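Local coordinates for hypothetical protein yihE (Escherichia coli, PDB 1ZYL) that phosphorylates itself and other proteins on serine and threonine using ATP and magnesium, and probably suppresses the effects of oxidative stress, at residues I142-I147 with D219-G224; L165-L170 with D301-Q306. All blocks are in the same frame, centred on the assembly; numbering follows the deposited sequence.

Contact 1: I142-I147 with D219-G224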
# COMPACT_ATOMS: atom_id res chain seq x y z
N ILE A 142 -16.04 -5.99 -1.46
CA ILE A 142 -17.29 -5.63 -0.82
C ILE A 142 -16.97 -5.26 0.61
O ILE A 142 -17.62 -4.40 1.19
CB ILE A 142 -18.30 -6.79 -0.83
CG1 ILE A 142 -18.82 -7.01 -2.25
CG2 ILE A 142 -19.46 -6.48 0.09
CD1 ILE A 142 -19.80 -8.16 -2.37
N HIS A 143 -15.94 -5.91 1.16
CA HIS A 143 -15.52 -5.65 2.53
C HIS A 143 -14.29 -4.76 2.64
O HIS A 143 -14.20 -3.93 3.55
CB HIS A 143 -15.29 -6.98 3.25
CG HIS A 143 -16.53 -7.78 3.41
ND1 HIS A 143 -17.66 -7.29 4.03
CD2 HIS A 143 -16.85 -9.03 2.97
CE1 HIS A 143 -18.62 -8.20 3.98
NE2 HIS A 143 -18.16 -9.26 3.35
N ARG A 144 -13.34 -4.93 1.73
CA ARG A 144 -12.15 -4.11 1.74
C ARG A 144 -12.54 -2.68 1.41
O ARG A 144 -13.54 -2.44 0.73
CB ARG A 144 -11.16 -4.59 0.69
CG ARG A 144 -10.75 -6.02 0.86
CD ARG A 144 -9.34 -6.19 0.39
NE ARG A 144 -8.60 -6.94 1.38
CZ ARG A 144 -7.40 -6.59 1.83
NH1 ARG A 144 -6.80 -7.34 2.74
NH2 ARG A 144 -6.83 -5.48 1.38
N PRO A 145 -11.77 -1.71 1.90
CA PRO A 145 -12.07 -0.30 1.63
C PRO A 145 -12.03 0.05 0.16
O PRO A 145 -11.38 -0.62 -0.65
CB PRO A 145 -10.98 0.45 2.40
CG PRO A 145 -10.61 -0.48 3.48
CD PRO A 145 -10.62 -1.83 2.80
N THR A 146 -12.74 1.11 -0.20
CA THR A 146 -12.69 1.57 -1.57
C THR A 146 -12.21 3.01 -1.42
O THR A 146 -12.95 3.87 -0.93
CB THR A 146 -14.07 1.46 -2.25
OG1 THR A 146 -14.26 2.56 -3.14
CG2 THR A 146 -15.17 1.43 -1.22
N ILE A 147 -10.95 3.24 -1.79
CA ILE A 147 -10.29 4.54 -1.68
C ILE A 147 -11.26 5.71 -1.80
O ILE A 147 -12.08 5.78 -2.72
CB ILE A 147 -9.15 4.66 -2.73
CG1 ILE A 147 -7.99 3.75 -2.34
CG2 ILE A 147 -8.64 6.10 -2.84
CD1 ILE A 147 -6.78 3.85 -3.26
N ASP A 219 -1.74 -6.83 0.81
CA ASP A 219 -2.38 -6.47 2.07
C ASP A 219 -3.17 -5.17 1.96
O ASP A 219 -4.17 -4.98 2.66
CB ASP A 219 -1.34 -6.34 3.18
CG ASP A 219 -1.97 -6.27 4.57
OD1 ASP A 219 -1.35 -5.67 5.47
OD2 ASP A 219 -3.07 -6.83 4.75
N ASP A 220 -2.72 -4.27 1.09
CA ASP A 220 -3.38 -2.97 0.92
C ASP A 220 -4.37 -2.89 -0.22
O ASP A 220 -5.07 -1.90 -0.36
CB ASP A 220 -2.34 -1.86 0.80
CG ASP A 220 -1.91 -1.30 2.16
OD1 ASP A 220 -0.71 -0.95 2.32
OD2 ASP A 220 -2.77 -1.21 3.06
N ALA A 221 -4.46 -3.95 -1.01
CA ALA A 221 -5.40 -3.99 -2.13
C ALA A 221 -6.68 -3.30 -1.68
O ALA A 221 -7.26 -3.65 -0.66
CB ALA A 221 -5.68 -5.44 -2.53
N ARG A 222 -7.11 -2.31 -2.46
CA ARG A 222 -8.30 -1.55 -2.13
C ARG A 222 -9.04 -1.28 -3.43
O ARG A 222 -8.54 -1.59 -4.50
CB ARG A 222 -7.86 -0.23 -1.49
CG ARG A 222 -8.67 0.20 -0.29
CD ARG A 222 -7.91 1.22 0.57
NE ARG A 222 -6.70 0.65 1.13
CZ ARG A 222 -6.27 0.90 2.36
NH1 ARG A 222 -5.15 0.35 2.81
NH2 ARG A 222 -6.95 1.71 3.15
N ASN A 223 -10.25 -0.73 -3.35
CA ASN A 223 -10.96 -0.39 -4.58
C ASN A 223 -10.61 1.08 -4.85
O ASN A 223 -10.76 1.93 -3.97
CB ASN A 223 -12.48 -0.52 -4.44
CG ASN A 223 -12.95 -1.97 -4.26
OD1 ASN A 223 -12.44 -2.89 -4.90
ND2 ASN A 223 -13.96 -2.16 -3.40
N GLY A 224 -10.13 1.37 -6.05
CA GLY A 224 -9.79 2.75 -6.37
C GLY A 224 -9.57 2.97 -7.85
O GLY A 224 -9.92 2.12 -8.67
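Backbone hydrogen bonds join the segments at a single beta bridge between Thr146 and Asn223. Asn223 N bonds to Pro145 O at 2.9 Å, and Ile147 N makes a weak bond to Asn223 O.

Polar side-chain contact belongs to Arg144, whose chain, bent at chi2 and chi3, brings NH2 between two carbonyls of the 219-221 turn. NH2 lies 2.8 Å from Ala221 O, on a lone pair, and 3.0 Å from Asp219 O, above that carbonyl's plane. Both acceptors lie in the guanidinium plane, which would fix its rotation; NH1 forms a salt bridge with Glu70 and NE bonds to Gln66 O, so all three nitrogens are held. An alanine in place of Arg144 would remove both bonds to the turn, with the links to Glu70 and Gln66, and would probably loosen the hold of 142-147.

Apolar contact comes from Pro145 CB, 3.6 Å from Arg222 CG, and from Thr146 CB against Asn223 CB. Arg222 ends in salt bridges to Asp220 and Glu151.

The contact joins the loop before helix 149-161 to the stretch after Asp217, the inferred magnesium ligand probably equivalent to the protein-kinase DFG aspartate; strand 223-224 pairs with 196-197, ahead of inferred catalytic Asp201.

Contact 2: L165-L170 with D301-Q306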
# COMPACT_ATOMS: atom_id res chain seq x y z
N LEU A 165 0.28 13.16 20.60
CA LEU A 165 1.61 12.98 20.06
C LEU A 165 2.12 14.17 19.25
O LEU A 165 3.28 14.21 18.83
CB LEU A 165 1.64 11.72 19.21
CG LEU A 165 2.95 10.94 19.21
CD1 LEU A 165 3.38 10.68 20.64
CD2 LEU A 165 2.75 9.63 18.48
N ILE A 166 1.24 15.15 19.02
CA ILE A 166 1.60 16.34 18.27
C ILE A 166 1.93 17.43 19.29
O ILE A 166 1.11 17.76 20.13
CB ILE A 166 0.39 16.84 17.42
CG1 ILE A 166 0.06 15.81 16.32
CG2 ILE A 166 0.70 18.20 16.81
CD1 ILE A 166 -1.27 16.07 15.59
N PRO A 167 3.16 17.98 19.25
CA PRO A 167 3.55 19.03 20.19
C PRO A 167 2.47 20.11 20.35
O PRO A 167 2.01 20.70 19.37
CB PRO A 167 4.82 19.58 19.57
CG PRO A 167 5.48 18.35 19.05
CD PRO A 167 4.31 17.56 18.43
N SER A 168 2.06 20.36 21.59
CA SER A 168 1.03 21.36 21.86
C SER A 168 1.42 22.74 21.35
O SER A 168 2.60 23.11 21.39
CB SER A 168 0.77 21.43 23.36
OG SER A 168 1.97 21.77 24.06
N GLY A 169 0.43 23.52 20.89
CA GLY A 169 0.74 24.85 20.39
C GLY A 169 1.80 24.74 19.31
O GLY A 169 2.97 25.09 19.49
N LEU A 170 1.36 24.23 18.18
CA LEU A 170 2.16 23.97 17.00
C LEU A 170 1.14 23.07 16.31
O LEU A 170 1.11 22.93 15.09
CB LEU A 170 3.43 23.21 17.40
CG LEU A 170 4.09 22.32 16.34
CD1 LEU A 170 5.61 22.40 16.46
CD2 LEU A 170 3.60 20.89 16.52
N ASP A 301 10.50 19.53 15.10
CA ASP A 301 11.08 19.59 13.76
C ASP A 301 10.21 18.83 12.79
O ASP A 301 9.81 19.35 11.75
CB ASP A 301 12.49 18.97 13.75
CG ASP A 301 13.51 19.81 14.50
OD1 ASP A 301 13.37 19.96 15.73
OD2 ASP A 301 14.46 20.32 13.86
N TYR A 302 9.90 17.59 13.15
CA TYR A 302 9.08 16.74 12.32
C TYR A 302 7.69 17.30 12.04
O TYR A 302 7.22 17.28 10.91
CB TYR A 302 8.97 15.36 12.96
CG TYR A 302 8.13 14.39 12.18
CD1 TYR A 302 6.82 14.13 12.55
CD2 TYR A 302 8.64 13.75 11.05
CE1 TYR A 302 6.03 13.26 11.80
CE2 TYR A 302 7.86 12.89 10.30
CZ TYR A 302 6.55 12.65 10.68
OH TYR A 302 5.76 11.81 9.93
N TRP A 303 7.02 17.82 13.07
CA TRP A 303 5.69 18.38 12.88
C TRP A 303 5.70 19.75 12.23
O TRP A 303 4.67 20.23 11.79
CB TRP A 303 4.90 18.41 14.19
CG TRP A 303 4.56 17.04 14.63
CD1 TRP A 303 5.28 16.27 15.49
CD2 TRP A 303 3.51 16.22 14.13
NE1 TRP A 303 4.75 15.00 15.55
CE2 TRP A 303 3.66 14.94 14.72
CE3 TRP A 303 2.46 16.42 13.22
CZ2 TRP A 303 2.80 13.88 14.44
CZ3 TRP A 303 1.60 15.36 12.94
CH2 TRP A 303 1.78 14.11 13.55
N LEU A 304 6.87 20.38 12.17
CA LEU A 304 6.97 21.67 11.52
C LEU A 304 7.15 21.39 10.04
O LEU A 304 6.51 22.02 9.21
CB LEU A 304 8.16 22.46 12.04
CG LEU A 304 8.03 22.96 13.47
CD1 LEU A 304 9.24 23.80 13.80
CD2 LEU A 304 6.77 23.77 13.62
N ARG A 305 8.03 20.44 9.73
CA ARG A 305 8.29 20.06 8.34
C ARG A 305 7.03 19.54 7.70
O ARG A 305 6.74 19.82 6.54
CB ARG A 305 9.36 18.96 8.25
CG ARG A 305 10.73 19.32 8.80
CD ARG A 305 11.80 18.43 8.19
NE ARG A 305 12.93 18.21 9.09
CZ ARG A 305 12.89 17.45 10.19
NH1 ARG A 305 13.97 17.31 10.95
NH2 ARG A 305 11.76 16.82 10.52
N GLN A 306 6.27 18.75 8.46
CA GLN A 306 5.04 18.17 7.97
C GLN A 306 4.05 19.28 7.66
O GLN A 306 3.42 19.28 6.61
CB GLN A 306 4.45 17.23 9.03
CG GLN A 306 3.67 16.06 8.48
CD GLN A 306 4.53 15.10 7.69
OE1 GLN A 306 5.59 14.67 8.16
NE2 GLN A 306 4.08 14.75 6.49
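Trp303 carries most of this apolar contact, its indole reaching from helix 300-316 to the 165-170 loop. Ile166 CG1 sits over one face, 3.6 Å from the centroid of the six-membered ring and 10° off its normal, a CH-pi contact. At the five-membered ring, Pro167 CD comes obliquely to within 3.4 Å of Trp303 CD1.

Leu170 straddles the base of the indole and the next residue of the helix. Its CD2 methyl meets Trp303 CB at 3.6 Å, while CD1 touches CD2 of Leu304 at 3.4 Å, the two leucines crossing at about a right angle. With CG anti to the carbonyl carbon (chi1 -69°), Trp303 directs its ring at the loop.

Around this first shell, Tyr302 CD1 lies over the rim of the indole face opposite Ile166, 3.7 Å above the plane, and Phe174 meets the indole edge to face. Trp303 NE1 is hydrogen-bonded to Leu297 O, which satisfies the buried N-H and would help fix the ring.

Leu170 is the N-cap residue of helix 171-188, so the contact joins the loop between helices 149-161 and 171-188 to helix 300-316, in the helical C-terminal lobe of this aminoglycoside phosphotransferase-like kinase.

The two contacts lie in different parts of the fold, their centres 31 Å apart and their nearest atoms about 16 Å apart, without touching. Contact 1 is buried, its centre about 10 Å from the centre of the chain, and lies next to the inferred catalytic residues: between nearest side-chain atoms, Asp219 is about 3 Å from Asp217, and Asp220 about 4 Å from Asp201. The centre of contact 2 lies about 25 Å from the centre of the chain, away from the annotated sites. Helix 149-161 links them in sequence, following 142-147 and leading towards 165-170. Their segments alternate along the chain, so 219-224 falls between 165-170 and 301-306.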